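Long-range contacts in maltose/maltodextrin-binding protein (Thermus thermophilus, PDB 2GH9), which binds maltotriose in the cleft of a periplasmic binding protein fold, probably to hand the sugar to a membrane transporter: residues L58-H64 against L266-V272; P109-E113 against R305-S309; F134-Q139 against K205-V209; A145-Y151 against A226-L231. One frame throughout, in Å; residues are numbered along the deposited sequence.

In the fold
The four contacts fall into two groups, as suits a periplasmic binding protein built from two lobes around a sugar cleft. Interactions 1 and 2, centres about 9 Å apart, share one mixed sheet: strand 265-273 runs between strands 58-63 and 104-113, and Q269 of interaction 1 bonds F111 and E113 of interaction 2. Both bring residues to the glycan pocket. Interaction 3 sets helix 131-141 against the loop after helix 189-204; interaction 4, about 10 Å away between centres, pairs strands 149-150 and 227-232, and the two touch through F134, L137 and M229. Centres of contacts in different groups are about 27 to 34 Å apart. The chain makes interactions 3 and 4 between residues 113 and 266.

Interaction 1: residues L58-H64 against L266-V272; sequences LVVTVPH and LGVQGVV
V59 and V272 form an antiparallel hydrogen-bonded pair, as do V62 and G270, with a one-residue shift between the pairs that makes a beta bulge where a cis peptide bond precedes T61. Straight backbone bonds hold both ends of it, among them V62 N to G270 O at 2.9 Å. At the kink, T61 OG1 donates to Q269 OE1 over 2.6 Å, the two side chains crossing nearly at right angles; the bend of Q269 at chi2 (-84°) brings OE1 to the threonine hydroxyl and NE2 beside P63 CB. P63 and Q269 touch the bound sugar in the glycan pocket, and Q269 NE2 bonds E113. The H64 ring adds to a weak backbone bond from H64 N to V268 O: V268 N donates to ND1 at 2.9 Å, almost in the ring plane, and NE2 bonds M335 O. An alanine here would probably leave V268 N and M335 O without these partners. On the face opposite P63 and Q269, V272 CG1 meets V62 CG2 at 3.7 Å. Helix 39-49 packs on V59 and P63, helix 280-290 on L58, V60 and V271, and helix 93-98 on H64 and V268, while strand 3-7 pairs with strand 58-63.

Interaction 2: residues P109-E113 against R305-S309; sequences PAFAE and RIPVS. With GLC (alpha-D-glucopyranose), chain B; GLC (alpha-D-glucopyranose), chain C.
E113 and R305 form a salt bridge whose two ends are also tied to neighbouring glucose units of the bound sugar. R305 NH1 gives a hydrogen bond to E113 OE1 at 2.9 Å, reaching its syn lone pair from a guanidinium plane turned 25° from the carboxylate. The side chains run alongside each other in the same direction, and the arginine, extended from CG to NE, carries its head into the pocket. There NH1 also donates to O3 of glucose B at 3.0 Å, while NH2 donates to O2 of that ring, which lies at the guanidinium edge. The glutamate's other oxygen, OE2, accepts from O2 of glucose C at 2.7 Å. Two further side chains help to fix both groups: E13 forms a salt bridge with R305 NE, and Q269, itself a pocket residue, bonds E113 OE2 through NE2. A leucine in place of R305 would probably leave E113 and E13 without their cationic mate and glucose B without two donors. Behind this polar end, R305 CB rests on F111 CB, and A112 pairs with I306 through antiparallel backbone bonds, A112 N to I306 O being 2.6 Å. V308, with CG1 opposite the carbonyl carbon (chi1 -62°), sets that methyl against A112 CB at 3.9 Å. A110 and F111 make a classic beta bulge opposite Q269. Polar and charged side chains, held by one another, that bind sugar hydroxyls in the cleft between two lobes are characteristic of periplasmic sugar-binding proteins.

Interaction 3: residues F134-Q139 against K205-V209; sequences FLALAQ and KYNLV
L208 packs against helix 131-141 at the buried side of this contact, with its two methyls divided between several neighbours. CD2 lies 3.7 Å from A138 CB and also reaches Q139 CG, whereas CD1 approaches L135 CD1 and, obliquely, the ring of F134 at CE2. A138 offers nothing but a methyl, so the leucine comes close to the helix surface. F134 faces further inward, where its ring meets F149 and F252 edge to face. Just as tight is the meeting of L135 with Y206: the two cross at about a right angle, CD2 of the leucine 3.7 Å from CD1 of the tyrosine. A chi1 of -178° swings the leucine's branch away from its own amide nitrogen and helps bring both methyls to the tyrosine, whose ring W131 also meets edge to face. The contact belongs to the helix-on-sheet layering of an alpha/beta lobe: helix 131-141 lies over strands 149-150 and 227-232, and the loop after helix 189-204 comes up beside it. N207, with positive phi, is the first residue to leave helical geometry there, and it separates Y206 from L208, both of which touch the helix. Only at the Q139 end is the contact looser, partly exposed and polar. At this rim Q139 stretches out and gives an almost straight hydrogen bond, 176° at the hydrogen, from NE2 to Y206 O over 3.1 Å. The acceptor lies in the amide plane, although the donor is tilted 19° from the carbonyl plane.

Interaction 4: residues A145-Y151 against A226-L231; sequences ATFGFLY and ALAMIL
L227 and L150 lean across one another at a slant, and L227 CD1 is wedged between two residues of the neighbouring segment: it is 3.5 Å from F147 CB and 3.7 Å from L150 CG. L227 reaches that position because its CG is anti to the backbone N (chi1 178°). L150 in turn lays CD1 over one face of the F147 ring, 3.6 Å above the plane and displaced toward the rim, so the three side chains form a continuous apolar patch. Between F147 and L150 in the chain, F149 points to the other side of the sheet. Its ring runs alongside L231 in the same direction, with CE1 4.0 Å from L231 CB, while CD1 faces M229. Y151 also lies beside L231, CB against CB, and its CD2 approaches L231 CD2 at 3.7 Å; its hydroxyl is bonded to N159. M229 bends at chi3, curling its CE methyl toward G148 O.

The backbones run parallel and are held unevenly. F147 N to A226 O and A228 N to F147 O are both 2.9 Å and nearly straight, whereas M229 N to G148 O is weak. Further on, L150 N bonds M229 O at 3.2 Å, but L150 O and L231 N are buried without a polar partner. Strand 149-150 is the edge of a mixed sheet in an alpha/beta lobe, with strand 116-120 on the far side of strand 227-232. Helix 131-141 covers F149, A228 and M229, and helix 215-224 packs under L150, L227 and I230 from the opposite face.

Interaction 1: residues L58-H64 against L266-V272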
# COMPACT_ATOMS: atom_id res chain seq x y z
N LEU A 58 -12.70 -13.07 -9.41
CA LEU A 58 -11.55 -12.18 -9.47
C LEU A 58 -11.45 -11.29 -8.23
O LEU A 58 -12.40 -11.16 -7.45
CB LEU A 58 -11.51 -11.35 -10.78
CG LEU A 58 -12.64 -10.48 -11.32
CD1 LEU A 58 -12.13 -9.59 -12.45
CD2 LEU A 58 -13.78 -11.34 -11.80
N VAL A 59 -10.26 -10.73 -8.02
CA VAL A 59 -10.05 -9.76 -6.94
C VAL A 59 -9.55 -8.51 -7.62
O VAL A 59 -8.56 -8.55 -8.35
CB VAL A 59 -9.03 -10.20 -5.87
CG1 VAL A 59 -9.03 -9.20 -4.68
CG2 VAL A 59 -9.33 -11.59 -5.36
N VAL A 60 -10.31 -7.43 -7.44
CA VAL A 60 -9.96 -6.08 -7.90
C VAL A 60 -9.84 -5.18 -6.65
O VAL A 60 -10.86 -4.72 -6.13
CB VAL A 60 -11.05 -5.54 -8.80
CG1 VAL A 60 -10.69 -4.14 -9.28
CG2 VAL A 60 -11.30 -6.48 -10.00
N THR A 61 -8.64 -4.90 -6.14
CA THR A 61 -7.34 -5.40 -6.57
C THR A 61 -6.61 -6.01 -5.36
O THR A 61 -7.03 -5.83 -4.21
CB THR A 61 -6.47 -4.24 -7.10
OG1 THR A 61 -6.58 -3.11 -6.22
CG2 THR A 61 -6.90 -3.85 -8.55
N VAL A 62 -5.52 -6.71 -5.63
CA VAL A 62 -4.62 -7.16 -4.57
C VAL A 62 -3.30 -6.41 -4.65
O VAL A 62 -2.85 -6.07 -5.74
CB VAL A 62 -4.32 -8.70 -4.65
CG1 VAL A 62 -5.62 -9.53 -4.51
CG2 VAL A 62 -3.50 -9.07 -5.96
N PRO A 63 -2.63 -6.20 -3.50
CA PRO A 63 -1.29 -5.65 -3.51
C PRO A 63 -0.31 -6.74 -3.91
O PRO A 63 -0.54 -7.91 -3.62
CB PRO A 63 -1.06 -5.23 -2.04
CG PRO A 63 -1.88 -6.21 -1.28
CD PRO A 63 -3.09 -6.50 -2.14
N HIS A 64 0.74 -6.35 -4.59
CA HIS A 64 1.69 -7.32 -5.13
C HIS A 64 2.48 -8.14 -4.12
O HIS A 64 3.01 -9.19 -4.48
CB HIS A 64 2.65 -6.64 -6.09
CG HIS A 64 3.76 -5.88 -5.44
ND1 HIS A 64 3.70 -4.52 -5.21
CD2 HIS A 64 4.99 -6.28 -5.03
CE1 HIS A 64 4.85 -4.12 -4.68
NE2 HIS A 64 5.65 -5.17 -4.55
N LEU A 266 6.82 0.98 -2.24
CA LEU A 266 6.00 1.11 -3.43
C LEU A 266 5.17 -0.16 -3.49
O LEU A 266 5.66 -1.27 -3.24
CB LEU A 266 6.86 1.30 -4.69
CG LEU A 266 7.86 2.46 -4.59
CD1 LEU A 266 8.85 2.49 -5.75
CD2 LEU A 266 7.15 3.81 -4.48
N GLY A 267 3.88 0.03 -3.71
CA GLY A 267 2.95 -1.07 -3.80
C GLY A 267 2.34 -1.01 -5.17
O GLY A 267 2.07 0.07 -5.67
N VAL A 268 2.14 -2.17 -5.78
CA VAL A 268 1.40 -2.26 -7.02
C VAL A 268 0.13 -3.04 -6.76
O VAL A 268 0.18 -4.17 -6.24
CB VAL A 268 2.23 -2.92 -8.14
CG1 VAL A 268 1.44 -2.94 -9.42
CG2 VAL A 268 3.55 -2.19 -8.33
N GLN A 269 -1.00 -2.42 -7.10
CA GLN A 269 -2.28 -3.09 -7.05
C GLN A 269 -2.59 -3.68 -8.43
O GLN A 269 -2.45 -3.00 -9.44
CB GLN A 269 -3.38 -2.11 -6.65
CG GLN A 269 -3.23 -1.53 -5.25
CD GLN A 269 -3.80 -2.42 -4.15
OE1 GLN A 269 -4.71 -3.21 -4.37
NE2 GLN A 269 -3.25 -2.27 -2.95
N GLY A 270 -3.03 -4.93 -8.45
CA GLY A 270 -3.37 -5.60 -9.71
C GLY A 270 -4.58 -6.48 -9.61
O GLY A 270 -4.99 -6.91 -8.50
N VAL A 271 -5.18 -6.75 -10.77
CA VAL A 271 -6.31 -7.64 -10.84
C VAL A 271 -5.80 -9.08 -10.98
O VAL A 271 -4.92 -9.36 -11.81
CB VAL A 271 -7.26 -7.30 -12.02
CG1 VAL A 271 -8.44 -8.26 -12.02
CG2 VAL A 271 -7.74 -5.80 -11.98
N VAL A 272 -6.36 -9.98 -10.17
CA VAL A 272 -6.02 -11.40 -10.26
C VAL A 272 -7.28 -12.21 -10.53
O VAL A 272 -8.38 -11.87 -10.07
CB VAL A 272 -5.28 -11.95 -9.01
CG1 VAL A 272 -3.89 -11.28 -8.86
CG2 VAL A 272 -6.15 -11.77 -7.75

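Interaction 2: residues P109-E113 against R305-S309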
# COMPACT_ATOMS: atom_id res chain seq x y z
N PRO A 109 -1.24 -5.78 -13.69
CA PRO A 109 -0.85 -4.63 -12.90
C PRO A 109 -1.64 -3.40 -13.31
O PRO A 109 -1.79 -3.12 -14.51
CB PRO A 109 0.64 -4.45 -13.24
CG PRO A 109 1.07 -5.68 -13.92
CD PRO A 109 -0.15 -6.21 -14.59
N ALA A 110 -2.16 -2.68 -12.32
CA ALA A 110 -3.08 -1.59 -12.60
C ALA A 110 -2.62 -0.26 -12.03
O ALA A 110 -2.51 0.73 -12.76
CB ALA A 110 -4.50 -1.95 -12.10
N PHE A 111 -2.36 -0.22 -10.72
CA PHE A 111 -2.10 1.04 -10.02
C PHE A 111 -0.89 0.95 -9.12
O PHE A 111 -0.58 -0.12 -8.57
CB PHE A 111 -3.32 1.45 -9.19
CG PHE A 111 -4.62 1.31 -9.91
CD1 PHE A 111 -4.94 2.17 -10.96
CD2 PHE A 111 -5.54 0.34 -9.56
CE1 PHE A 111 -6.14 2.03 -11.66
CE2 PHE A 111 -6.74 0.21 -10.24
CZ PHE A 111 -7.03 1.07 -11.29
N ALA A 112 -0.17 2.05 -9.01
CA ALA A 112 0.95 2.16 -8.11
C ALA A 112 0.58 3.12 -6.99
O ALA A 112 -0.22 4.04 -7.19
CB ALA A 112 2.20 2.63 -8.85
N GLU A 113 1.16 2.90 -5.82
CA GLU A 113 0.82 3.68 -4.65
C GLU A 113 1.95 3.65 -3.65
O GLU A 113 2.77 2.75 -3.64
CB GLU A 113 -0.42 3.07 -3.99
CG GLU A 113 -0.21 1.61 -3.56
CD GLU A 113 -1.49 0.92 -3.18
OE1 GLU A 113 -2.54 1.48 -3.50
OE2 GLU A 113 -1.45 -0.17 -2.53
N ARG A 305 -4.94 6.66 -6.99
CA ARG A 305 -3.84 5.72 -7.22
C ARG A 305 -3.30 5.90 -8.64
O ARG A 305 -4.04 6.28 -9.55
CB ARG A 305 -4.28 4.26 -6.99
CG ARG A 305 -4.92 4.03 -5.63
CD ARG A 305 -5.18 2.60 -5.43
NE ARG A 305 -6.33 2.35 -4.56
CZ ARG A 305 -6.35 1.46 -3.58
NH1 ARG A 305 -5.28 0.71 -3.30
NH2 ARG A 305 -7.45 1.30 -2.88
N ILE A 306 -2.02 5.68 -8.81
CA ILE A 306 -1.32 6.12 -10.03
C ILE A 306 -1.32 5.00 -11.06
O ILE A 306 -0.91 3.90 -10.75
CB ILE A 306 0.12 6.57 -9.70
CG1 ILE A 306 0.13 7.58 -8.53
CG2 ILE A 306 0.85 7.15 -10.96
CD1 ILE A 306 -0.92 8.71 -8.65
N PRO A 307 -1.79 5.27 -12.30
CA PRO A 307 -1.68 4.22 -13.35
C PRO A 307 -0.28 3.65 -13.53
O PRO A 307 0.71 4.38 -13.43
CB PRO A 307 -2.13 4.96 -14.62
CG PRO A 307 -3.09 5.99 -14.11
CD PRO A 307 -2.48 6.46 -12.80
N VAL A 308 -0.19 2.34 -13.76
CA VAL A 308 1.09 1.73 -14.12
C VAL A 308 1.28 1.69 -15.67
O VAL A 308 2.29 1.19 -16.16
CB VAL A 308 1.27 0.33 -13.50
CG1 VAL A 308 1.27 0.44 -11.95
CG2 VAL A 308 0.19 -0.59 -13.99
N SER A 309 0.29 2.19 -16.40
CA SER A 309 0.42 2.39 -17.85
C SER A 309 1.30 3.61 -18.12
O SER A 309 0.93 4.73 -17.76
CB SER A 309 -0.96 2.58 -18.48
OG SER A 309 -0.90 3.07 -19.81
C1 GLC B . -8.28 0.15 2.11
C2 GLC B . -7.52 0.54 0.84
C3 GLC B . -6.18 -0.17 0.81
C4 GLC B . -5.39 0.17 2.08
C5 GLC B . -6.17 -0.21 3.35
C6 GLC B . -5.46 0.29 4.62
O1 GLC B . -8.66 -1.22 2.00
O2 GLC B . -8.30 0.25 -0.34
O3 GLC B . -5.42 0.16 -0.37
O4 GLC B . -4.21 -0.62 2.12
O5 GLC B . -7.48 0.35 3.28
O6 GLC B . -6.22 -0.02 5.81
C1 GLC C . -2.97 0.10 2.12
C2 GLC C . -2.09 -0.45 1.03
C3 GLC C . -1.68 -1.90 1.38
C4 GLC C . -1.09 -2.03 2.78
C5 GLC C . -2.01 -1.36 3.80
C6 GLC C . -1.35 -1.34 5.19
O2 GLC C . -2.80 -0.46 -0.21
O3 GLC C . -0.78 -2.40 0.42
O4 GLC C . -0.91 -3.42 3.11
O5 GLC C . -2.32 -0.01 3.39
O6 GLC C . -2.32 -1.32 6.24

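Interaction 3: residues F134-Q139 against K205-V209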
# COMPACT_ATOMS: atom_id res chain seq x y z
N PHE A 134 8.64 20.70 10.42
CA PHE A 134 7.48 19.81 10.54
C PHE A 134 7.10 19.62 11.99
O PHE A 134 5.94 19.74 12.35
CB PHE A 134 7.79 18.43 9.92
CG PHE A 134 6.85 17.33 10.37
CD1 PHE A 134 5.60 17.17 9.77
CD2 PHE A 134 7.24 16.43 11.36
CE1 PHE A 134 4.74 16.16 10.18
CE2 PHE A 134 6.39 15.42 11.76
CZ PHE A 134 5.14 15.29 11.16
N LEU A 135 8.10 19.29 12.81
CA LEU A 135 7.91 19.07 14.23
C LEU A 135 7.28 20.27 14.91
O LEU A 135 6.29 20.13 15.62
CB LEU A 135 9.23 18.70 14.91
CG LEU A 135 9.15 18.39 16.41
CD1 LEU A 135 8.09 17.33 16.73
CD2 LEU A 135 10.55 17.98 16.92
N ALA A 136 7.85 21.45 14.65
CA ALA A 136 7.36 22.70 15.25
C ALA A 136 5.91 22.99 14.85
O ALA A 136 5.08 23.34 15.70
CB ALA A 136 8.26 23.86 14.85
N LEU A 137 5.61 22.83 13.57
CA LEU A 137 4.26 22.98 13.03
C LEU A 137 3.26 21.98 13.63
O LEU A 137 2.17 22.37 14.05
CB LEU A 137 4.29 22.83 11.52
CG LEU A 137 3.02 23.04 10.70
CD1 LEU A 137 2.47 24.45 10.91
CD2 LEU A 137 3.31 22.77 9.21
N ALA A 138 3.62 20.69 13.64
CA ALA A 138 2.72 19.64 14.10
C ALA A 138 2.35 19.84 15.57
O ALA A 138 1.20 19.65 15.96
CB ALA A 138 3.35 18.25 13.89
N GLN A 139 3.33 20.21 16.39
CA GLN A 139 3.10 20.46 17.81
C GLN A 139 2.22 21.70 18.01
O GLN A 139 1.31 21.69 18.86
CB GLN A 139 4.42 20.60 18.58
CG GLN A 139 5.11 19.24 18.86
CD GLN A 139 6.53 19.39 19.36
OE1 GLN A 139 7.17 20.41 19.14
NE2 GLN A 139 7.04 18.36 20.01
N LYS A 205 7.88 11.54 23.34
CA LYS A 205 8.77 12.69 23.39
C LYS A 205 8.13 13.85 22.68
O LYS A 205 8.02 14.94 23.24
CB LYS A 205 10.12 12.39 22.73
CG LYS A 205 11.06 13.60 22.78
CD LYS A 205 12.29 13.44 21.92
CE LYS A 205 13.19 12.32 22.40
NZ LYS A 205 14.54 12.44 21.73
N TYR A 206 7.75 13.63 21.42
CA TYR A 206 7.23 14.70 20.59
C TYR A 206 5.74 14.90 20.81
O TYR A 206 5.21 15.94 20.43
CB TYR A 206 7.54 14.45 19.10
CG TYR A 206 8.99 14.13 18.79
CD1 TYR A 206 10.02 15.05 19.06
CD2 TYR A 206 9.35 12.91 18.23
CE1 TYR A 206 11.35 14.76 18.76
CE2 TYR A 206 10.67 12.60 17.94
CZ TYR A 206 11.67 13.53 18.21
OH TYR A 206 12.96 13.18 17.94
N ASN A 207 5.07 13.92 21.42
CA ASN A 207 3.65 14.02 21.80
C ASN A 207 2.74 14.34 20.60
O ASN A 207 1.91 15.27 20.66
CB ASN A 207 3.46 15.02 22.95
CG ASN A 207 2.06 14.94 23.57
OD1 ASN A 207 1.53 13.85 23.82
ND2 ASN A 207 1.45 16.10 23.80
N LEU A 208 2.91 13.58 19.52
CA LEU A 208 2.16 13.82 18.29
C LEU A 208 1.04 12.81 18.08
O LEU A 208 -0.08 13.17 17.67
CB LEU A 208 3.10 13.86 17.07
CG LEU A 208 4.05 15.06 16.95
CD1 LEU A 208 4.85 15.03 15.66
CD2 LEU A 208 3.26 16.36 17.04
N VAL A 209 1.33 11.54 18.39
CA VAL A 209 0.42 10.44 18.11
C VAL A 209 0.09 9.69 19.40
O VAL A 209 0.84 8.84 19.83
CB VAL A 209 1.02 9.47 17.06
CG1 VAL A 209 -0.05 8.48 16.61
CG2 VAL A 209 1.59 10.27 15.84

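Interaction 4: residues A145-Y151 against A226-L231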
# COMPACT_ATOMS: atom_id res chain seq x y z
N ALA A 145 -9.09 20.03 20.37
CA ALA A 145 -9.81 19.16 19.41
C ALA A 145 -9.15 19.02 18.02
O ALA A 145 -9.70 18.35 17.14
CB ALA A 145 -11.26 19.64 19.26
N THR A 146 -7.99 19.64 17.84
CA THR A 146 -7.28 19.66 16.55
C THR A 146 -5.95 18.91 16.68
O THR A 146 -5.34 18.88 17.76
CB THR A 146 -7.03 21.11 16.10
OG1 THR A 146 -8.30 21.75 15.88
CG2 THR A 146 -6.22 21.17 14.82
N PHE A 147 -5.52 18.30 15.58
CA PHE A 147 -4.28 17.54 15.57
C PHE A 147 -3.35 18.04 14.47
O PHE A 147 -3.80 18.37 13.37
CB PHE A 147 -4.57 16.05 15.37
CG PHE A 147 -5.31 15.42 16.51
CD1 PHE A 147 -4.61 14.88 17.59
CD2 PHE A 147 -6.70 15.35 16.51
CE1 PHE A 147 -5.29 14.28 18.66
CE2 PHE A 147 -7.38 14.76 17.57
CZ PHE A 147 -6.67 14.22 18.64
N GLY A 148 -2.06 18.12 14.77
CA GLY A 148 -1.08 18.53 13.76
C GLY A 148 -0.64 17.37 12.87
O GLY A 148 -0.44 17.55 11.67
N PHE A 149 -0.48 16.19 13.49
CA PHE A 149 -0.05 14.99 12.79
C PHE A 149 -0.54 13.69 13.42
O PHE A 149 -0.36 13.43 14.61
CB PHE A 149 1.48 14.94 12.67
CG PHE A 149 1.98 13.67 12.06
CD1 PHE A 149 1.71 13.38 10.71
CD2 PHE A 149 2.71 12.76 12.80
CE1 PHE A 149 2.15 12.21 10.16
CE2 PHE A 149 3.17 11.58 12.22
CZ PHE A 149 2.88 11.32 10.91
N LEU A 150 -1.16 12.85 12.58
CA LEU A 150 -1.64 11.57 12.99
C LEU A 150 -1.39 10.57 11.86
O LEU A 150 -1.34 10.94 10.70
CB LEU A 150 -3.13 11.62 13.32
CG LEU A 150 -3.58 12.39 14.57
CD1 LEU A 150 -5.13 12.30 14.72
CD2 LEU A 150 -2.86 11.84 15.81
N TYR A 151 -1.22 9.31 12.24
CA TYR A 151 -1.09 8.21 11.26
C TYR A 151 -1.28 6.86 11.96
O TYR A 151 -1.28 6.78 13.19
CB TYR A 151 0.26 8.28 10.50
CG TYR A 151 1.45 7.64 11.20
CD1 TYR A 151 1.96 8.19 12.37
CD2 TYR A 151 2.10 6.52 10.66
CE1 TYR A 151 3.04 7.63 13.01
CE2 TYR A 151 3.19 5.94 11.31
CZ TYR A 151 3.65 6.52 12.49
OH TYR A 151 4.72 6.02 13.16
N ALA A 226 -10.17 18.07 10.93
CA ALA A 226 -9.56 18.32 12.24
C ALA A 226 -8.02 18.07 12.27
O ALA A 226 -7.38 18.29 13.31
CB ALA A 226 -10.26 17.50 13.31
N LEU A 227 -7.44 17.64 11.14
CA LEU A 227 -6.06 17.14 11.10
C LEU A 227 -5.20 17.78 10.01
O LEU A 227 -5.48 17.66 8.81
CB LEU A 227 -6.04 15.62 10.98
CG LEU A 227 -4.66 14.93 10.89
CD1 LEU A 227 -3.80 15.15 12.12
CD2 LEU A 227 -4.85 13.45 10.60
N ALA A 228 -4.13 18.44 10.45
CA ALA A 228 -3.24 19.17 9.58
C ALA A 228 -2.50 18.27 8.58
O ALA A 228 -2.46 18.56 7.39
CB ALA A 228 -2.21 19.95 10.44
N MET A 229 -1.90 17.21 9.10
CA MET A 229 -1.03 16.33 8.33
C MET A 229 -1.30 14.86 8.66
O MET A 229 -1.51 14.49 9.81
CB MET A 229 0.45 16.68 8.60
CG MET A 229 0.88 17.99 7.99
SD MET A 229 2.50 18.68 8.42
CE MET A 229 2.22 19.20 10.12
N ILE A 230 -1.30 14.03 7.62
CA ILE A 230 -1.39 12.59 7.78
C ILE A 230 -0.32 11.90 6.92
O ILE A 230 0.06 12.40 5.89
CB ILE A 230 -2.82 12.08 7.39
CG1 ILE A 230 -3.07 10.67 7.91
CG2 ILE A 230 -3.04 12.21 5.87
CD1 ILE A 230 -4.50 10.12 7.60
N LEU A 231 0.15 10.76 7.39
CA LEU A 231 0.96 9.86 6.59
C LEU A 231 -0.04 8.82 6.06
O LEU A 231 -0.54 7.98 6.81
CB LEU A 231 2.05 9.22 7.44
CG LEU A 231 3.03 8.30 6.72
CD1 LEU A 231 3.83 9.01 5.60
CD2 LEU A 231 3.97 7.63 7.71